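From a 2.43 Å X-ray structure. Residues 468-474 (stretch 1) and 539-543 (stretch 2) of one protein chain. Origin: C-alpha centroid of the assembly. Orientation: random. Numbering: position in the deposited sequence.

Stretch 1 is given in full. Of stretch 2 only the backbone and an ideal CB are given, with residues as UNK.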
ATOM      1  N   ASP A 468     -17.653 -16.595   7.454  1.00 45.43           N
ATOM      2  CA  ASP A 468     -18.223 -17.918   7.690  1.00 44.92           C
ATOM      3  C   ASP A 468     -17.211 -18.832   8.372  1.00 40.15           C
ATOM      4  O   ASP A 468     -16.110 -18.400   8.714  1.00 41.00           O
ATOM      5  CB  ASP A 468     -18.715 -18.547   6.380  1.00 51.20           C
ATOM      6  CG  ASP A 468     -17.651 -18.564   5.291  1.00 59.89           C
ATOM      7  OD1 ASP A 468     -16.457 -18.752   5.607  1.00 60.01           O
ATOM      8  OD2 ASP A 468     -18.017 -18.392   4.107  1.00 63.97           O
ATOM      9  N   GLU A 469     -17.586 -20.093   8.558  1.00 38.98           N
ATOM     10  CA  GLU A 469     -16.740 -21.047   9.265  1.00 40.84           C
ATOM     11  C   GLU A 469     -15.431 -21.311   8.529  1.00 41.68           C
ATOM     12  O   GLU A 469     -14.370 -21.387   9.149  1.00 49.17           O
ATOM     13  CB  GLU A 469     -17.488 -22.363   9.487  1.00 40.58           C
ATOM     14  CG  GLU A 469     -16.626 -23.468  10.077  1.00 48.32           C
ATOM     15  CD  GLU A 469     -17.426 -24.696  10.458  1.00 58.97           C
ATOM     16  OE1 GLU A 469     -18.672 -24.614  10.468  1.00 66.14           O
ATOM     17  OE2 GLU A 469     -16.808 -25.742  10.750  1.00 60.06           O
ATOM     18  N   GLU A 470     -15.508 -21.444   7.209  1.00 41.91           N
ATOM     19  CA  GLU A 470     -14.324 -21.734   6.406  1.00 42.04           C
ATOM     20  C   GLU A 470     -13.294 -20.615   6.502  1.00 42.18           C
ATOM     21  O   GLU A 470     -12.116 -20.870   6.750  1.00 45.74           O
ATOM     22  CB  GLU A 470     -14.699 -21.961   4.942  1.00 47.19           C
ATOM     23  CG  GLU A 470     -13.494 -22.238   4.055  1.00 61.15           C
ATOM     24  CD  GLU A 470     -13.769 -21.988   2.588  1.00 74.88           C
ATOM     25  OE1 GLU A 470     -14.938 -21.720   2.238  1.00 83.64           O
ATOM     26  OE2 GLU A 470     -12.813 -22.053   1.784  1.00 77.49           O
ATOM     27  N   ARG A 471     -13.743 -19.379   6.299  1.00 40.93           N
ATOM     28  CA  ARG A 471     -12.866 -18.218   6.401  1.00 42.61           C
ATOM     29  C   ARG A 471     -12.259 -18.110   7.799  1.00 43.04           C
ATOM     30  O   ARG A 471     -11.116 -17.680   7.955  1.00 40.20           O
ATOM     31  CB  ARG A 471     -13.622 -16.929   6.059  1.00 46.68           C
ATOM     32  CG  ARG A 471     -14.103 -16.810   4.614  1.00 51.38           C
ATOM     33  CD  ARG A 471     -12.949 -16.783   3.625  1.00 46.08           C
ATOM     34  NE  ARG A 471     -12.641 -18.114   3.109  1.00 43.91           N
ATOM     35  CZ  ARG A 471     -11.485 -18.449   2.543  1.00 57.63           C
ATOM     36  NH1 ARG A 471     -10.517 -17.551   2.423  1.00 68.74           N
ATOM     37  NH2 ARG A 471     -11.295 -19.684   2.104  1.00 58.97           N
ATOM     38  N   LEU A 472     -13.024 -18.508   8.814  1.00 45.79           N
ATOM     39  CA  LEU A 472     -12.555 -18.433  10.194  1.00 36.63           C
ATOM     40  C   LEU A 472     -11.393 -19.391  10.437  1.00 47.29           C
ATOM     41  O   LEU A 472     -10.364 -19.001  10.987  1.00 45.62           O
ATOM     42  CB  LEU A 472     -13.690 -18.731  11.173  1.00 36.62           C
ATOM     43  CG  LEU A 472     -13.286 -18.660  12.650  1.00 45.12           C
ATOM     44  CD1 LEU A 472     -12.679 -17.303  12.981  1.00 45.23           C
ATOM     45  CD2 LEU A 472     -14.469 -18.947  13.557  1.00 36.60           C
ATOM     46  N   ARG A 473     -11.564 -20.644  10.024  1.00 38.23           N
ATOM     47  CA  ARG A 473     -10.512 -21.643  10.174  1.00 38.35           C
ATOM     48  C   ARG A 473      -9.297 -21.274   9.329  1.00 49.77           C
ATOM     49  O   ARG A 473      -8.163 -21.612   9.670  1.00 54.10           O
ATOM     50  CB  ARG A 473     -11.030 -23.029   9.794  1.00 39.01           C
ATOM     51  CG  ARG A 473     -12.213 -23.484  10.630  1.00 38.97           C
ATOM     52  CD  ARG A 473     -12.466 -24.971  10.483  1.00 39.74           C
ATOM     53  NE  ARG A 473     -13.623 -25.397  11.266  1.00 46.04           N
ATOM     54  CZ  ARG A 473     -13.582 -25.693  12.561  1.00 50.68           C
ATOM     55  NH1 ARG A 473     -12.440 -25.607  13.230  1.00 55.93           N
ATOM     56  NH2 ARG A 473     -14.684 -26.068  13.193  1.00 50.86           N
ATOM     57  N   GLU A 474      -9.546 -20.575   8.227  1.00 38.91           N
ATOM     58  CA  GLU A 474      -8.477 -20.052   7.390  1.00 42.63           C
ATOM     59  C   GLU A 474      -7.664 -18.998   8.147  1.00 40.86           C
ATOM     60  O   GLU A 474      -6.433 -19.017   8.117  1.00 40.86           O
ATOM     61  CB  GLU A 474      -9.058 -19.463   6.102  1.00 52.28           C
ATOM     62  CG  GLU A 474      -8.027 -18.932   5.117  1.00 72.27           C
ATOM     63  CD  GLU A 474      -7.422 -20.016   4.242  1.00 87.07           C
ATOM     64  OE1 GLU A 474      -7.673 -21.211   4.505  1.00 90.08           O
ATOM     65  OE2 GLU A 474      -6.698 -19.668   3.284  1.00 93.67           O
ATOM     66  N   UNK A 539     -13.255 -21.587  22.561  1.00 37.96           N
ATOM     67  CA  UNK A 539     -14.655 -21.630  22.154  1.00 37.65           C
ATOM     68  C   UNK A 539     -14.819 -21.290  20.676  1.00 45.44           C
ATOM     69  O   UNK A 539     -14.173 -20.377  20.162  1.00 36.40           O
ATOM     70  CB  UNK A 539     -15.483 -20.667  23.007  1.00 37.65           C
ATOM     71  N   UNK A 540     -15.688 -22.035  20.003  1.00 46.72           N
ATOM     72  CA  UNK A 540     -15.878 -21.897  18.565  1.00 46.39           C
ATOM     73  C   UNK A 540     -17.359 -21.785  18.215  1.00 47.87           C
ATOM     74  O   UNK A 540     -18.203 -22.439  18.827  1.00 48.69           O
ATOM     75  CB  UNK A 540     -15.250 -23.083  17.830  1.00 46.39           C
ATOM     76  N   UNK A 541     -17.670 -20.955  17.226  1.00 45.80           N
ATOM     77  CA  UNK A 541     -19.041 -20.798  16.761  1.00 45.20           C
ATOM     78  C   UNK A 541     -19.092 -20.402  15.291  1.00 45.39           C
ATOM     79  O   UNK A 541     -18.549 -19.369  14.906  1.00 49.22           O
ATOM     80  CB  UNK A 541     -19.770 -19.755  17.610  1.00 45.20           C
ATOM     81  N   UNK A 542     -19.743 -21.233  14.462  1.00 43.54           N
ATOM     82  CA  UNK A 542     -19.924 -20.967  13.031  1.00 42.98           C
ATOM     83  C   UNK A 542     -20.889 -19.813  12.760  1.00 48.81           C
ATOM     84  O   UNK A 542     -20.949 -19.318  11.637  1.00 54.06           O
ATOM     85  CB  UNK A 542     -20.431 -22.229  12.330  1.00 42.98           C
ATOM     86  N   UNK A 543     -21.633 -19.396  13.778  1.00 54.00           N
ATOM     87  CA  UNK A 543     -22.578 -18.304  13.636  1.00 57.31           C
ATOM     88  C   UNK A 543     -23.904 -18.753  13.055  1.00 64.99           C
ATOM     89  O   UNK A 543     -24.755 -17.929  12.715  1.00 67.29           O
ATOM     90  CB  UNK A 543     -21.977 -17.205  12.758  1.00 57.31           C
TER

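Stretch 1 enters a helix at 469, with Asp468 as its N-cap: OD1 of Asp468 accepts from N of Arg471 at 2.9 Å. The strand of stretch 2 runs roughly antiparallel to this helix, at 146° between N-to-C directions and 10.5 Å at closest approach of the two axes.

At position 539, phi/psi of -139/138 is ordinary strand geometry, and the ideal CB has nothing of stretch 1 within 5.5 Å. Stretch 1 sets no preference here. The residue is Tyr539, whose side chain stays out of reach; the residue touches a crystal neighbour.

Position 540 is also extended (-131/143), but its CA-to-CB bond points toward the helix. The ideal CB again has no neighbour within 5.5 Å, so a small side chain would leave the space unfilled. Beyond that space lie the methyl CD2 of Leu472, the aliphatic CG of Glu469 and the guanidinium of Arg473. The last is held by Glu469, whose OE2 accepts from NE of Arg473 at 3.2 Å in a salt bridge. A long apolar chain such as leucine or methionine could suit the first two; an aromatic ring could also offer a flat face to the cation. The residue is Phe540, with chi1 at -177° (t), extending the ring to the helix. The Arg473 guanidinium lies flat on one ring face, centres 4.1 Å apart and planes at 17°, with Arg473 NH2 3.3 Å from Phe540 CZ. The cation-pi contact is off-centre, Arg473 CZ lying 32° off the ring normal. Glu469 CG meets the ring edge, 3.7 Å from Phe540 CZ, while Leu472 CD2 approaches obliquely, 3.5 Å from Phe540 CE1.

At position 541 (-152/120) CA-to-CB points away from the helix, so many side chains are compatible, polar ones included. It is Asn541, whose OD1 accepts from the backbone N of residue 543 at 2.8 Å, linking the last strand residue to the backbone two residues on.

Position 542 lies nearest the helix start, its CA paired in register with that of Glu469. CA-to-CB points sideways, and the ideal CB is 3.5 Å from Glu469 OE1, which favours a compact side chain or one directed past the carboxylate; a hydroxyl or a basic side chain could also suit by reaching that acceptor. Phi of -70° also admits proline. Pro542 is the residue, its CB 3.6 Å from Glu469 OE1, a packing contact without a hydrogen bond.

Position 543 has phi of 83°, which by itself favours glycine, although asparagine or aspartate can adopt it. Gly543 supplies the N-H received by Asn541.

Stretch 2 (539-543) YFNPG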
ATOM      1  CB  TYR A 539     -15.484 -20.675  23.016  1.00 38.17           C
ATOM      2  CG  TYR A 539     -15.188 -20.795  24.497  1.00 39.17           C
ATOM      3  CD1 TYR A 539     -15.790 -21.779  25.268  1.00 39.72           C
ATOM      4  CD2 TYR A 539     -14.296 -19.931  25.118  1.00 39.64           C
ATOM      5  CE1 TYR A 539     -15.516 -21.896  26.620  1.00 49.77           C
ATOM      6  CE2 TYR A 539     -14.017 -20.038  26.467  1.00 49.02           C
ATOM      7  CZ  TYR A 539     -14.628 -21.023  27.213  1.00 49.85           C
ATOM      8  OH  TYR A 539     -14.350 -21.131  28.555  1.00 53.78           O
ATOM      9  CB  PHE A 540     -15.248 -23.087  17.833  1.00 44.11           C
ATOM     10  CG  PHE A 540     -15.332 -22.999  16.337  1.00 46.70           C
ATOM     11  CD1 PHE A 540     -14.306 -22.424  15.608  1.00 51.29           C
ATOM     12  CD2 PHE A 540     -16.430 -23.504  15.656  1.00 47.69           C
ATOM     13  CE1 PHE A 540     -14.375 -22.347  14.233  1.00 55.73           C
ATOM     14  CE2 PHE A 540     -16.507 -23.424  14.280  1.00 52.72           C
ATOM     15  CZ  PHE A 540     -15.478 -22.847  13.567  1.00 55.12           C
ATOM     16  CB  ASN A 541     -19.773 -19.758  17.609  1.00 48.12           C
ATOM     17  CG  ASN A 541     -21.126 -19.383  17.038  1.00 49.17           C
ATOM     18  OD1 ASN A 541     -21.820 -20.214  16.455  1.00 51.95           O
ATOM     19  ND2 ASN A 541     -21.505 -18.119  17.197  1.00 48.62           N
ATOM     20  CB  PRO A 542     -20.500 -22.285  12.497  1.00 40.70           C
ATOM     21  CG  PRO A 542     -20.174 -23.305  13.533  1.00 41.61           C
ATOM     22  CD  PRO A 542     -20.227 -22.573  14.832  1.00 42.93           C
TER
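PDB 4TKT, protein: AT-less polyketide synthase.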